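Local structure of Mlr3007 protein (Mesorhizobium loti, 3QQM) at residues S110-L115 with R122-H127; V140-E145 with E151-N156; V157-G162 with A193-D198; L166-L171 with E183-G188; C173-L176 with L180-E183. The protein probably catalyses the pyridoxal-phosphate-dependent transfer of amino groups between branched-chain amino acids and 2-oxoglutarate, as a class-IV aminotransferase. All blocks are in the same frame, centred on the assembly; numbering follows the deposited sequence.

Contact 1: S110-L115 with R122-H127; sequences SQNTLL and RQLYTH. With EDO (1,2-ethanediol), chain S.
Leu115 and Tyr125 meet where the loop approaching the cofactor lysine faces the helix that follows it. The leucine's CB packs near Leu175 N of the 173-176 loop and leads to a CG set anti to the carbonyl carbon (chi1 -62°), where the two methyls part. CD1 lies against Gly174 C of that loop; CD2 crosses to the helix, coming within 3.6 Å of Tyr125 OH and 4.3 Å of Tyr125 CZ. It approaches the phenol ring obliquely, and the same methyl also comes to 4.5 Å from Leu124 CD1, a marginal contact. Beside this apolar touch, one water donates to both Leu115 O and Tyr125 OH, 2.6 Å from the latter, while the hydroxyl's other partner is the Glu151 carboxylate. Asn112 folds its OD1 back onto Leu114 N at 3.0 Å, an Asx turn that leads into the 3-10 turn 113-115.

On the helix side, Arg122 occupies the N-cap position, its chain bent at chi3 (54°). Arg122 NE thereby donates almost straight (169°) to O2 of an ethanediol, probably from the crystallisation liquor. Tyr125 CD2 lies above one face of the guanidinium, displaced toward its rim. Arg122 NH1 weakly bonds O3 of the lysine-cofactor adduct at position 118 and NH2 bonds Thr153 O, placing the contact beside the cofactor. Water, carboxylate and methyl probably restrain the phenol by polar and apolar contacts together.

Contact 2: V140-E145 with E151-N156; sequences VLLANE and EGTITN
A beta hairpin, formed by strands 139-143 and 149-152 at one margin of the six-stranded mixed sheet, supplies this contact. Leu141 faces Gly152 as a non-hydrogen-bonded antiparallel pair, with CA atoms 4.3 Å apart; Leu142 and Glu151 form the neighbouring hydrogen-bonded pair. Leu142 N donates to Glu151 O at 3.0 Å in a nearly straight bond (166°). Beyond the glycine, where strand 149-152 has ended, Thr153 N still reaches Val140 O at 3.2 Å, though with a more bent geometry (136°). The same carbonyl receives a CA-H...O contact from Gly152.

On the face of Leu141, CD2 rests 3.9 Å from Gly152 CA. On the other face, the Leu142 and Thr153 side chains cross at about a right angle, Leu142 CD1 4.0 Å from Thr153 CG2. Thr153 has chi1 69°, which sets OG1 between the backbone N and the carbonyl carbon and turns CG2 to the strand: this methyl lies 3.5 Å from Val140 O, while Thr153 OG1 bonds to Glu139. Gly152 N bonds to Thr155 O as the chain turns back.

The Glu151 side chain lies buried on the same face as Leu142, where OE1 accepts from Leu176 N and OE2 is held by Tyr125. Two such partners fix the rotation of the group. Leu142 also packs on Tyr125 and Ala128 of helix 123-130. The pattern is that of a two-stranded antiparallel hairpin at the margin of a sheet with a helix packed on one face, here in a class-IV aminotransferase.

Contact 3: V157-G162 with A193-D198; sequences VFADFG and AIYSYD
One tyrosine carries the whole contact: Tyr195, between strand 190-193 and helix 197-200, sets its ring among three residues of the facing strand and turn. Its chi1 of 50° puts CG in the position between the backbone N and the carbonyl carbon, directing the phenol across the strand. There the edge of the Phe161 ring is turned to the tyrosine face in an offset edge-to-face pair, centroids 5.6 Å apart and planes at 72°. Phe161 CE2 and CZ both lie 3.9 Å from Tyr195 CD2.

Farther along the ring, Ala159 CB sits 4.0 Å from Tyr195 CZ, approaching obliquely. Val157 meets the ring at its rim, its CG1 coming within 3.5 Å of Tyr195 OH. Strand 156-160 is an outermost strand of the six-stranded mixed sheet, and Val157 and Ala159 point from it toward the tyrosine, which therefore packs on one face of this edge strand. The hydroxyl is not left among methyls, since it bonds to Ala167 O of strand 166-169.

At the end of the strand, Asp160 OD1 accepts from Gly162 N at 2.8 Å, an Asx turn. The donor stands 32° out of the carboxylate plane on its anti side, and Gly164 N is a second partner of the same oxygen.

Contact 4: L166-L171 with E183-G188; sequences LATPRL and ELLDEG
Thr168 and Leu185 make the closer of two methyl contacts between strand and helix, with Thr168 CG2 4.2 Å from Leu185 CD2. The threonine's torsion (chi1 -165°) sends its hydroxyl anti to the backbone N and turns CG2 toward the helix. The two side chains cross at a slant. Thr168 OG1 takes no part in this touch, being held instead by Val157 O of the adjoining strand, so that one residue shows a polar branch to a strand and a methyl to a helix.

The second meeting is looser: Leu166 CD1 approaches Leu184 CD1 at 4.5 Å. Both leucines lean on other neighbours, among them Phe158, Ala190 and Leu215, and their pairing is only part of a wider apolar layer. Toward solvent the helix carries Asp186 and Glu187, and it ends in a Schellman motif: Gly188, with phi 81°, bonds through its N to Leu185 O at 3.2 Å. Asp186 forms a salt bridge with Arg35.

Strand 166-169, helix 179-186 and strand 190-193 form a beta-alpha-beta unit with its two strands parallel; the helix lies over them, while Phe158 of strand 156-160 and Leu215 of strand 214-220 extend the apolar surface beneath it.

Contact 5: C173-L176 with L180-E183; sequences CGLL and LRAE
Leu175 reaches out from the loop to meet Arg181, the residue that makes the contact from the first turn of helix 179-186. At the start of the second segment, Leu180 contributes from its backbone, its N making a weak hydrogen bond to phosphate oxygen OP2 of the lysine-cofactor adduct at position 118.

Arg181 follows, its side chain leaving with CG anti to the backbone N (chi1 177°) and staying extended as far as NE, a reach that carries the guanidinium back beside the loop. Leu175 CD1 lies 3.7 Å from Arg181 NE and 4.2 Å from Arg181 CZ, oblique to the flat group, and the two side chains cross at about a right angle. Nearer the helix, Arg181 CD passes 4.1 Å from Leu176 O, a carbonyl already bonded to Asn156 ND2. The charged end has its own partners: Arg181 NH2 forms a salt bridge with Glu192 and a hydrogen bond with Pro169 O. For a buried cation, the nearby carboxylate probably offsets the cost of burial.

Ala182 comes next and turns to Arg35 of helix 33-47. Glu183 closes the segment, pairing with Arg32 well away from the loop. A loop running into a helix whose early backbone N faces a phosphate oxygen is an arrangement seen in class-IV aminotransferases; here the loop and the helix start lie at the cofactor phosphate, though the Leu180 N bond to it is weak.

From the N terminus, contact 1 comes first, closing a short loop around the modified lysine at position 118 and joining it to helix 123-130. Contact 2 follows in series and closes a hairpin next to that helix; Tyr125 and Glu151 tie the two together. Contact 3 spans the longest loop, from strand 156-160 to the end of strand 190-193 and the chain after it. Contacts 4 and 5 nest inside it and end on the same helix, 179-186, sharing Glu183, with the 173-176 loop of contact 5 lying within the loop of contact 4. Bonds from Asn144 and Glu151 join contacts 2 and 5, linking the hairpin to the loop that leads into the cofactor-facing helix.

Contact 1: S110-L115 with R122-H127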
# COMPACT_ATOMS: atom_id res chain seq x y z
N SER A 110 3.43 -3.83 -16.59
CA SER A 110 4.74 -3.83 -15.92
C SER A 110 5.64 -2.68 -16.32
O SER A 110 6.58 -2.38 -15.60
CB SER A 110 5.48 -5.14 -16.15
OG SER A 110 5.95 -5.24 -17.48
N GLN A 111 5.38 -2.05 -17.48
CA GLN A 111 6.18 -0.94 -17.96
C GLN A 111 5.70 0.43 -17.44
O GLN A 111 6.34 1.46 -17.68
CB GLN A 111 6.22 -0.95 -19.50
CG GLN A 111 6.76 -2.28 -20.09
CD GLN A 111 8.14 -2.66 -19.49
OE1 GLN A 111 9.08 -1.85 -19.48
NE2 GLN A 111 8.24 -3.89 -18.96
N ASN A 112 4.58 0.44 -16.73
CA ASN A 112 4.04 1.69 -16.18
C ASN A 112 4.90 2.08 -14.96
O ASN A 112 4.77 1.50 -13.91
CB ASN A 112 2.57 1.49 -15.84
CG ASN A 112 1.94 2.71 -15.26
OD1 ASN A 112 2.63 3.69 -14.94
ND2 ASN A 112 0.62 2.68 -15.10
N THR A 113 5.80 3.04 -15.16
CA THR A 113 6.74 3.51 -14.12
C THR A 113 6.06 4.21 -12.96
O THR A 113 6.60 4.26 -11.86
CB THR A 113 7.81 4.50 -14.70
OG1 THR A 113 7.17 5.71 -15.14
CG2 THR A 113 8.58 3.88 -15.87
N LEU A 114 4.84 4.74 -13.18
CA LEU A 114 4.13 5.44 -12.13
C LEU A 114 3.66 4.47 -11.06
O LEU A 114 3.37 4.89 -9.95
CB LEU A 114 2.95 6.25 -12.69
CG LEU A 114 2.35 7.28 -11.71
CD1 LEU A 114 3.43 8.18 -11.09
CD2 LEU A 114 1.29 8.12 -12.39
N LEU A 115 3.60 3.16 -11.36
CA LEU A 115 3.16 2.18 -10.34
C LEU A 115 4.09 2.14 -9.11
O LEU A 115 3.68 1.70 -8.04
CB LEU A 115 3.02 0.77 -10.91
CG LEU A 115 2.01 0.51 -12.03
CD1 LEU A 115 2.15 -0.94 -12.47
CD2 LEU A 115 0.54 0.83 -11.64
N ARG A 122 -5.37 6.49 -9.23
CA ARG A 122 -5.75 5.12 -8.90
C ARG A 122 -6.81 4.43 -9.77
O ARG A 122 -7.42 3.43 -9.34
CB ARG A 122 -6.19 5.11 -7.43
CG ARG A 122 -5.06 5.45 -6.46
CD ARG A 122 -5.50 5.39 -5.03
NE ARG A 122 -6.12 4.09 -4.71
CZ ARG A 122 -5.45 2.98 -4.43
NH1 ARG A 122 -4.13 2.95 -4.45
NH2 ARG A 122 -6.12 1.87 -4.14
N GLN A 123 -6.98 4.91 -10.99
CA GLN A 123 -7.94 4.34 -11.92
C GLN A 123 -7.96 2.80 -11.96
O GLN A 123 -9.02 2.17 -11.80
CB GLN A 123 -7.61 4.86 -13.33
CG GLN A 123 -8.46 4.29 -14.41
CD GLN A 123 -8.32 5.03 -15.69
OE1 GLN A 123 -7.35 5.77 -15.90
NE2 GLN A 123 -9.30 4.87 -16.58
N LEU A 124 -6.80 2.21 -12.19
CA LEU A 124 -6.69 0.75 -12.31
C LEU A 124 -7.15 0.01 -11.05
O LEU A 124 -7.89 -0.98 -11.14
CB LEU A 124 -5.25 0.36 -12.64
CG LEU A 124 -4.77 0.74 -14.04
CD1 LEU A 124 -3.20 0.92 -14.12
CD2 LEU A 124 -5.29 -0.27 -15.06
N TYR A 125 -6.74 0.52 -9.90
CA TYR A 125 -7.09 -0.09 -8.62
C TYR A 125 -8.55 0.13 -8.26
O TYR A 125 -9.20 -0.77 -7.75
CB TYR A 125 -6.20 0.42 -7.50
CG TYR A 125 -4.71 0.31 -7.78
CD1 TYR A 125 -4.09 -0.93 -7.81
CD2 TYR A 125 -3.93 1.45 -7.92
CE1 TYR A 125 -2.73 -1.04 -8.04
CE2 TYR A 125 -2.56 1.35 -8.13
CZ TYR A 125 -1.96 0.10 -8.20
OH TYR A 125 -0.61 0.01 -8.38
N THR A 126 -9.05 1.34 -8.49
CA THR A 126 -10.46 1.62 -8.26
C THR A 126 -11.31 0.72 -9.17
O THR A 126 -12.34 0.22 -8.75
CB THR A 126 -10.81 3.10 -8.54
OG1 THR A 126 -10.15 3.94 -7.59
CG2 THR A 126 -12.33 3.36 -8.48
N HIS A 127 -10.88 0.50 -10.41
CA HIS A 127 -11.64 -0.35 -11.32
C HIS A 127 -11.62 -1.82 -10.84
O HIS A 127 -12.65 -2.49 -10.86
CB HIS A 127 -11.12 -0.23 -12.76
CG HIS A 127 -11.93 -1.01 -13.75
ND1 HIS A 127 -11.62 -2.30 -14.11
CD2 HIS A 127 -13.08 -0.69 -14.40
CE1 HIS A 127 -12.53 -2.75 -14.96
NE2 HIS A 127 -13.42 -1.79 -15.16
C1 EDO S . -9.55 2.03 -3.55
O1 EDO S . -9.37 0.62 -3.56
C2 EDO S . -9.55 2.58 -4.98
O2 EDO S . -8.90 3.87 -5.05
O HOH W 1 0.91 1.82 -7.28

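Contact 2: V140-E145 with E151-N156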
# COMPACT_ATOMS: atom_id res chain seq x y z
N VAL A 140 -8.75 -7.29 -3.48
CA VAL A 140 -8.69 -7.74 -4.84
C VAL A 140 -7.27 -7.68 -5.33
O VAL A 140 -6.61 -6.65 -5.21
CB VAL A 140 -9.58 -6.80 -5.72
CG1 VAL A 140 -9.54 -7.20 -7.20
CG2 VAL A 140 -10.98 -6.83 -5.21
N LEU A 141 -6.79 -8.78 -5.90
CA LEU A 141 -5.45 -8.82 -6.43
C LEU A 141 -5.46 -8.53 -7.93
O LEU A 141 -6.44 -8.82 -8.63
CB LEU A 141 -4.79 -10.19 -6.20
CG LEU A 141 -4.74 -10.75 -4.77
CD1 LEU A 141 -3.92 -12.05 -4.74
CD2 LEU A 141 -4.17 -9.71 -3.79
N LEU A 142 -4.35 -7.96 -8.40
CA LEU A 142 -4.15 -7.66 -9.81
C LEU A 142 -2.86 -8.34 -10.29
O LEU A 142 -1.86 -8.36 -9.57
CB LEU A 142 -4.00 -6.14 -10.05
CG LEU A 142 -5.18 -5.23 -9.71
CD1 LEU A 142 -5.25 -5.03 -8.21
CD2 LEU A 142 -5.04 -3.89 -10.40
N ALA A 143 -2.90 -8.86 -11.51
CA ALA A 143 -1.75 -9.48 -12.16
C ALA A 143 -1.33 -8.59 -13.33
O ALA A 143 -2.04 -7.71 -13.69
CB ALA A 143 -2.08 -10.90 -12.65
N ASN A 144 -0.16 -8.84 -13.90
CA ASN A 144 0.35 -8.05 -15.03
C ASN A 144 0.16 -8.78 -16.36
O ASN A 144 -0.49 -9.81 -16.41
CB ASN A 144 1.81 -7.69 -14.80
CG ASN A 144 2.74 -8.91 -14.79
OD1 ASN A 144 2.37 -10.02 -15.23
ND2 ASN A 144 3.97 -8.70 -14.30
N GLU A 145 0.76 -8.25 -17.44
CA GLU A 145 0.60 -8.84 -18.81
C GLU A 145 1.16 -10.24 -18.97
O GLU A 145 0.92 -10.88 -19.98
CB GLU A 145 1.15 -7.91 -19.93
CG GLU A 145 2.66 -7.66 -20.01
CD GLU A 145 3.25 -6.71 -18.93
OE1 GLU A 145 2.59 -6.41 -17.90
OE2 GLU A 145 4.39 -6.27 -19.13
N GLU A 151 0.12 -7.27 -6.72
CA GLU A 151 -0.30 -6.69 -5.44
C GLU A 151 -1.80 -6.59 -5.34
O GLU A 151 -2.54 -6.96 -6.25
CB GLU A 151 0.28 -5.26 -5.37
CG GLU A 151 -0.24 -4.35 -6.53
CD GLU A 151 0.42 -2.94 -6.61
OE1 GLU A 151 1.06 -2.48 -5.63
OE2 GLU A 151 0.27 -2.29 -7.69
N GLY A 152 -2.26 -6.11 -4.19
CA GLY A 152 -3.66 -5.85 -3.96
C GLY A 152 -3.90 -4.37 -4.28
O GLY A 152 -2.94 -3.61 -4.51
N THR A 153 -5.16 -3.96 -4.32
CA THR A 153 -5.48 -2.58 -4.56
C THR A 153 -4.88 -1.65 -3.47
O THR A 153 -4.57 -0.49 -3.75
CB THR A 153 -7.00 -2.35 -4.59
OG1 THR A 153 -7.55 -2.53 -3.27
CG2 THR A 153 -7.68 -3.31 -5.60
N ILE A 154 -4.74 -2.14 -2.23
CA ILE A 154 -4.17 -1.31 -1.16
C ILE A 154 -3.16 -2.05 -0.29
O ILE A 154 -2.81 -1.60 0.81
CB ILE A 154 -5.27 -0.70 -0.23
CG1 ILE A 154 -6.06 -1.83 0.45
CG2 ILE A 154 -6.17 0.22 -1.01
CD1 ILE A 154 -7.13 -1.36 1.45
N THR A 155 -2.68 -3.18 -0.80
CA THR A 155 -1.75 -4.01 -0.06
C THR A 155 -0.76 -4.70 -0.98
O THR A 155 -0.97 -4.76 -2.18
CB THR A 155 -2.50 -5.14 0.66
OG1 THR A 155 -3.31 -5.84 -0.30
CG2 THR A 155 -3.43 -4.63 1.77
N ASN A 156 0.33 -5.18 -0.38
CA ASN A 156 1.30 -6.00 -1.06
C ASN A 156 0.97 -7.44 -0.61
O ASN A 156 0.38 -7.63 0.44
CB ASN A 156 2.72 -5.61 -0.70
CG ASN A 156 3.16 -4.31 -1.38
OD1 ASN A 156 3.47 -3.32 -0.71
ND2 ASN A 156 3.15 -4.30 -2.72

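Contact 3: V157-G162 with A193-D198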
# COMPACT_ATOMS: atom_id res chain seq x y z
N VAL A 157 1.36 -8.42 -1.43
CA VAL A 157 1.06 -9.84 -1.18
C VAL A 157 2.27 -10.57 -0.64
O VAL A 157 3.39 -10.32 -1.04
CB VAL A 157 0.63 -10.52 -2.51
CG1 VAL A 157 0.32 -12.01 -2.29
CG2 VAL A 157 -0.57 -9.79 -3.10
N PHE A 158 2.02 -11.50 0.28
CA PHE A 158 3.08 -12.27 0.92
C PHE A 158 2.59 -13.70 1.03
O PHE A 158 1.57 -13.97 1.69
CB PHE A 158 3.39 -11.70 2.29
CG PHE A 158 3.78 -10.25 2.27
CD1 PHE A 158 2.82 -9.27 2.35
CD2 PHE A 158 5.10 -9.88 2.16
CE1 PHE A 158 3.15 -7.95 2.32
CE2 PHE A 158 5.45 -8.57 2.11
CZ PHE A 158 4.47 -7.59 2.20
N ALA A 159 3.33 -14.60 0.38
CA ALA A 159 2.95 -16.00 0.33
C ALA A 159 4.04 -16.90 0.88
O ALA A 159 5.22 -16.80 0.51
CB ALA A 159 2.62 -16.38 -1.11
N ASP A 160 3.63 -17.79 1.78
CA ASP A 160 4.52 -18.75 2.42
C ASP A 160 4.27 -20.09 1.78
O ASP A 160 3.23 -20.71 2.01
CB ASP A 160 4.19 -18.81 3.89
CG ASP A 160 5.09 -19.76 4.69
OD1 ASP A 160 5.83 -20.60 4.10
OD2 ASP A 160 5.06 -19.63 5.92
N PHE A 161 5.22 -20.55 0.95
CA PHE A 161 5.05 -21.84 0.26
C PHE A 161 5.48 -23.03 1.08
O PHE A 161 5.60 -24.14 0.55
CB PHE A 161 5.73 -21.83 -1.11
CG PHE A 161 5.12 -20.84 -2.07
CD1 PHE A 161 3.94 -21.16 -2.75
CD2 PHE A 161 5.69 -19.59 -2.28
CE1 PHE A 161 3.35 -20.26 -3.61
CE2 PHE A 161 5.10 -18.68 -3.16
CZ PHE A 161 3.94 -19.01 -3.82
N GLY A 162 5.72 -22.80 2.38
CA GLY A 162 6.08 -23.87 3.30
C GLY A 162 7.32 -23.66 4.15
O GLY A 162 7.38 -24.14 5.27
N ALA A 193 9.98 -12.61 -5.34
CA ALA A 193 9.64 -13.80 -6.11
C ALA A 193 8.61 -13.47 -7.17
O ALA A 193 8.11 -12.38 -7.23
CB ALA A 193 9.14 -14.93 -5.16
N ILE A 194 8.33 -14.45 -8.02
CA ILE A 194 7.37 -14.30 -9.11
C ILE A 194 6.40 -15.48 -9.05
O ILE A 194 6.81 -16.63 -8.92
CB ILE A 194 8.08 -14.32 -10.46
CG1 ILE A 194 9.17 -13.25 -10.50
CG2 ILE A 194 7.09 -14.09 -11.58
CD1 ILE A 194 10.06 -13.34 -11.77
N TYR A 195 5.12 -15.18 -9.12
CA TYR A 195 4.12 -16.23 -9.09
C TYR A 195 2.76 -15.74 -9.62
O TYR A 195 2.48 -14.55 -9.63
CB TYR A 195 3.99 -16.84 -7.68
CG TYR A 195 3.83 -15.86 -6.53
CD1 TYR A 195 2.64 -15.19 -6.30
CD2 TYR A 195 4.84 -15.67 -5.62
CE1 TYR A 195 2.50 -14.32 -5.21
CE2 TYR A 195 4.69 -14.83 -4.51
CZ TYR A 195 3.54 -14.15 -4.33
OH TYR A 195 3.44 -13.30 -3.25
N SER A 196 1.96 -16.69 -10.08
CA SER A 196 0.64 -16.44 -10.62
C SER A 196 -0.43 -16.70 -9.59
O SER A 196 -0.14 -17.17 -8.50
CB SER A 196 0.38 -17.40 -11.77
OG SER A 196 0.30 -18.70 -11.27
N TYR A 197 -1.68 -16.44 -9.95
CA TYR A 197 -2.79 -16.67 -9.05
C TYR A 197 -2.86 -18.13 -8.73
O TYR A 197 -3.03 -18.52 -7.58
CB TYR A 197 -4.12 -16.24 -9.66
CG TYR A 197 -5.21 -16.12 -8.63
CD1 TYR A 197 -5.15 -15.12 -7.68
CD2 TYR A 197 -6.33 -16.96 -8.64
CE1 TYR A 197 -6.13 -14.96 -6.72
CE2 TYR A 197 -7.36 -16.81 -7.67
CZ TYR A 197 -7.24 -15.79 -6.71
OH TYR A 197 -8.16 -15.54 -5.71
N ASP A 198 -2.69 -18.95 -9.76
CA ASP A 198 -2.78 -20.39 -9.60
C ASP A 198 -1.70 -20.95 -8.65
O ASP A 198 -1.98 -21.83 -7.86
CB ASP A 198 -2.71 -21.07 -10.95
CG ASP A 198 -3.07 -22.51 -10.88
OD1 ASP A 198 -4.28 -22.84 -10.76
OD2 ASP A 198 -2.14 -23.32 -10.94

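Contact 4: L166-L171 with E183-G188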
# COMPACT_ATOMS: atom_id res chain seq x y z
N LEU A 166 8.29 -15.25 3.49
CA LEU A 166 7.17 -14.55 2.87
C LEU A 166 7.57 -14.09 1.45
O LEU A 166 8.25 -13.09 1.27
CB LEU A 166 6.73 -13.38 3.76
CG LEU A 166 6.18 -13.81 5.16
CD1 LEU A 166 6.10 -12.61 6.12
CD2 LEU A 166 4.84 -14.54 5.09
N ALA A 167 7.19 -14.89 0.46
CA ALA A 167 7.51 -14.61 -0.95
C ALA A 167 6.57 -13.52 -1.40
O ALA A 167 5.37 -13.67 -1.27
CB ALA A 167 7.34 -15.88 -1.81
N THR A 168 7.13 -12.41 -1.86
CA THR A 168 6.36 -11.25 -2.30
C THR A 168 6.79 -10.90 -3.72
O THR A 168 7.99 -11.01 -4.05
CB THR A 168 6.60 -10.06 -1.34
OG1 THR A 168 5.61 -9.06 -1.56
CG2 THR A 168 8.02 -9.45 -1.51
N PRO A 169 5.84 -10.49 -4.59
CA PRO A 169 6.19 -10.20 -5.96
C PRO A 169 7.37 -9.21 -6.13
O PRO A 169 7.44 -8.17 -5.47
CB PRO A 169 4.90 -9.63 -6.52
CG PRO A 169 3.86 -10.32 -5.79
CD PRO A 169 4.38 -10.40 -4.40
N ARG A 170 8.27 -9.57 -7.05
CA ARG A 170 9.44 -8.77 -7.38
C ARG A 170 8.96 -7.48 -7.97
O ARG A 170 8.03 -7.46 -8.75
CB ARG A 170 10.35 -9.54 -8.34
CG ARG A 170 11.76 -9.08 -8.35
CD ARG A 170 12.68 -10.05 -9.09
NE ARG A 170 12.55 -9.95 -10.53
CZ ARG A 170 13.17 -10.74 -11.40
NH1 ARG A 170 13.91 -11.76 -10.99
NH2 ARG A 170 13.01 -10.54 -12.70
N LEU A 171 9.64 -6.40 -7.63
CA LEU A 171 9.26 -5.06 -8.03
C LEU A 171 9.08 -4.86 -9.56
O LEU A 171 8.12 -4.17 -9.98
CB LEU A 171 10.26 -4.05 -7.49
CG LEU A 171 9.75 -2.62 -7.47
CD1 LEU A 171 8.48 -2.52 -6.59
CD2 LEU A 171 10.88 -1.68 -6.98
N GLU A 183 10.02 -3.08 4.87
CA GLU A 183 10.54 -3.46 6.18
C GLU A 183 10.74 -4.98 6.27
O GLU A 183 11.72 -5.44 6.84
CB GLU A 183 9.62 -2.99 7.30
CG GLU A 183 10.23 -3.11 8.73
CD GLU A 183 9.29 -2.57 9.81
OE1 GLU A 183 8.20 -3.15 10.00
OE2 GLU A 183 9.67 -1.60 10.51
N LEU A 184 9.80 -5.74 5.73
CA LEU A 184 9.88 -7.19 5.78
C LEU A 184 11.03 -7.69 4.92
O LEU A 184 11.66 -8.70 5.26
CB LEU A 184 8.56 -7.83 5.33
CG LEU A 184 7.30 -7.58 6.15
CD1 LEU A 184 6.12 -8.18 5.42
CD2 LEU A 184 7.41 -8.14 7.58
N LEU A 185 11.33 -7.00 3.82
CA LEU A 185 12.42 -7.40 2.95
C LEU A 185 13.74 -7.14 3.64
O LEU A 185 14.63 -8.00 3.62
CB LEU A 185 12.37 -6.67 1.59
CG LEU A 185 11.34 -7.20 0.58
CD1 LEU A 185 11.13 -6.23 -0.57
CD2 LEU A 185 11.79 -8.58 0.06
N ASP A 186 13.87 -5.96 4.25
CA ASP A 186 15.11 -5.61 4.95
C ASP A 186 15.36 -6.48 6.21
O ASP A 186 16.49 -6.66 6.61
CB ASP A 186 15.12 -4.11 5.34
CG ASP A 186 15.24 -3.18 4.12
OD1 ASP A 186 15.60 -3.66 3.01
OD2 ASP A 186 14.99 -1.96 4.28
N GLU A 187 14.30 -7.00 6.82
CA GLU A 187 14.46 -7.86 8.01
C GLU A 187 14.79 -9.31 7.63
O GLU A 187 15.09 -10.11 8.50
CB GLU A 187 13.20 -7.84 8.88
CG GLU A 187 12.96 -6.54 9.61
CD GLU A 187 11.57 -6.47 10.26
OE1 GLU A 187 10.74 -7.34 9.94
OE2 GLU A 187 11.30 -5.54 11.05
N GLY A 188 14.73 -9.64 6.33
CA GLY A 188 14.99 -11.01 5.87
C GLY A 188 13.76 -11.90 6.04
O GLY A 188 13.83 -13.11 5.87

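Contact 5: C173-L176 with L180-E183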
# COMPACT_ATOMS: atom_id res chain seq x y z
N CYS A 173 7.70 -6.59 -11.58
CA CYS A 173 6.41 -7.12 -12.04
C CYS A 173 5.37 -5.99 -12.27
O CYS A 173 4.40 -6.17 -13.03
CB CYS A 173 5.83 -8.15 -11.04
SG CYS A 173 6.66 -9.79 -10.97
N GLY A 174 5.55 -4.86 -11.59
CA GLY A 174 4.65 -3.71 -11.71
C GLY A 174 3.79 -3.62 -10.47
O GLY A 174 2.70 -4.20 -10.41
N LEU A 175 4.31 -2.92 -9.47
CA LEU A 175 3.61 -2.71 -8.18
C LEU A 175 4.28 -1.60 -7.36
O LEU A 175 5.38 -1.12 -7.69
CB LEU A 175 3.60 -3.98 -7.33
CG LEU A 175 5.00 -4.63 -7.18
CD1 LEU A 175 5.34 -5.02 -5.74
CD2 LEU A 175 5.16 -5.80 -8.17
N LEU A 176 3.62 -1.22 -6.28
CA LEU A 176 4.12 -0.22 -5.37
C LEU A 176 5.11 -0.84 -4.38
O LEU A 176 4.82 -1.86 -3.76
CB LEU A 176 2.98 0.38 -4.59
CG LEU A 176 3.38 1.51 -3.66
CD1 LEU A 176 3.66 2.72 -4.47
CD2 LEU A 176 2.28 1.80 -2.61
N LEU A 180 5.55 -1.49 4.40
CA LEU A 180 5.59 -2.71 5.21
C LEU A 180 6.47 -3.68 4.42
O LEU A 180 7.38 -4.27 4.96
CB LEU A 180 4.20 -3.29 5.42
CG LEU A 180 4.18 -4.67 6.09
CD1 LEU A 180 4.69 -4.59 7.55
CD2 LEU A 180 2.81 -5.34 6.07
N ARG A 181 6.20 -3.78 3.12
CA ARG A 181 6.94 -4.67 2.22
C ARG A 181 8.42 -4.44 2.37
O ARG A 181 9.17 -5.38 2.54
CB ARG A 181 6.54 -4.42 0.78
CG ARG A 181 7.30 -5.24 -0.27
CD ARG A 181 6.87 -4.78 -1.66
NE ARG A 181 7.52 -5.52 -2.74
CZ ARG A 181 8.70 -5.22 -3.25
NH1 ARG A 181 9.41 -4.19 -2.78
NH2 ARG A 181 9.19 -5.97 -4.24
N ALA A 182 8.83 -3.18 2.31
CA ALA A 182 10.22 -2.84 2.44
C ALA A 182 10.78 -3.29 3.80
O ALA A 182 11.90 -3.78 3.90
CB ALA A 182 10.41 -1.34 2.28
N GLU A 183 10.02 -3.08 4.87
CA GLU A 183 10.54 -3.46 6.18
C GLU A 183 10.74 -4.98 6.27
O GLU A 183 11.72 -5.44 6.84
CB GLU A 183 9.62 -2.99 7.30
CG GLU A 183 10.23 -3.11 8.73
CD GLU A 183 9.29 -2.57 9.81
OE1 GLU A 183 8.20 -3.15 10.00
OE2 GLU A 183 9.67 -1.60 10.51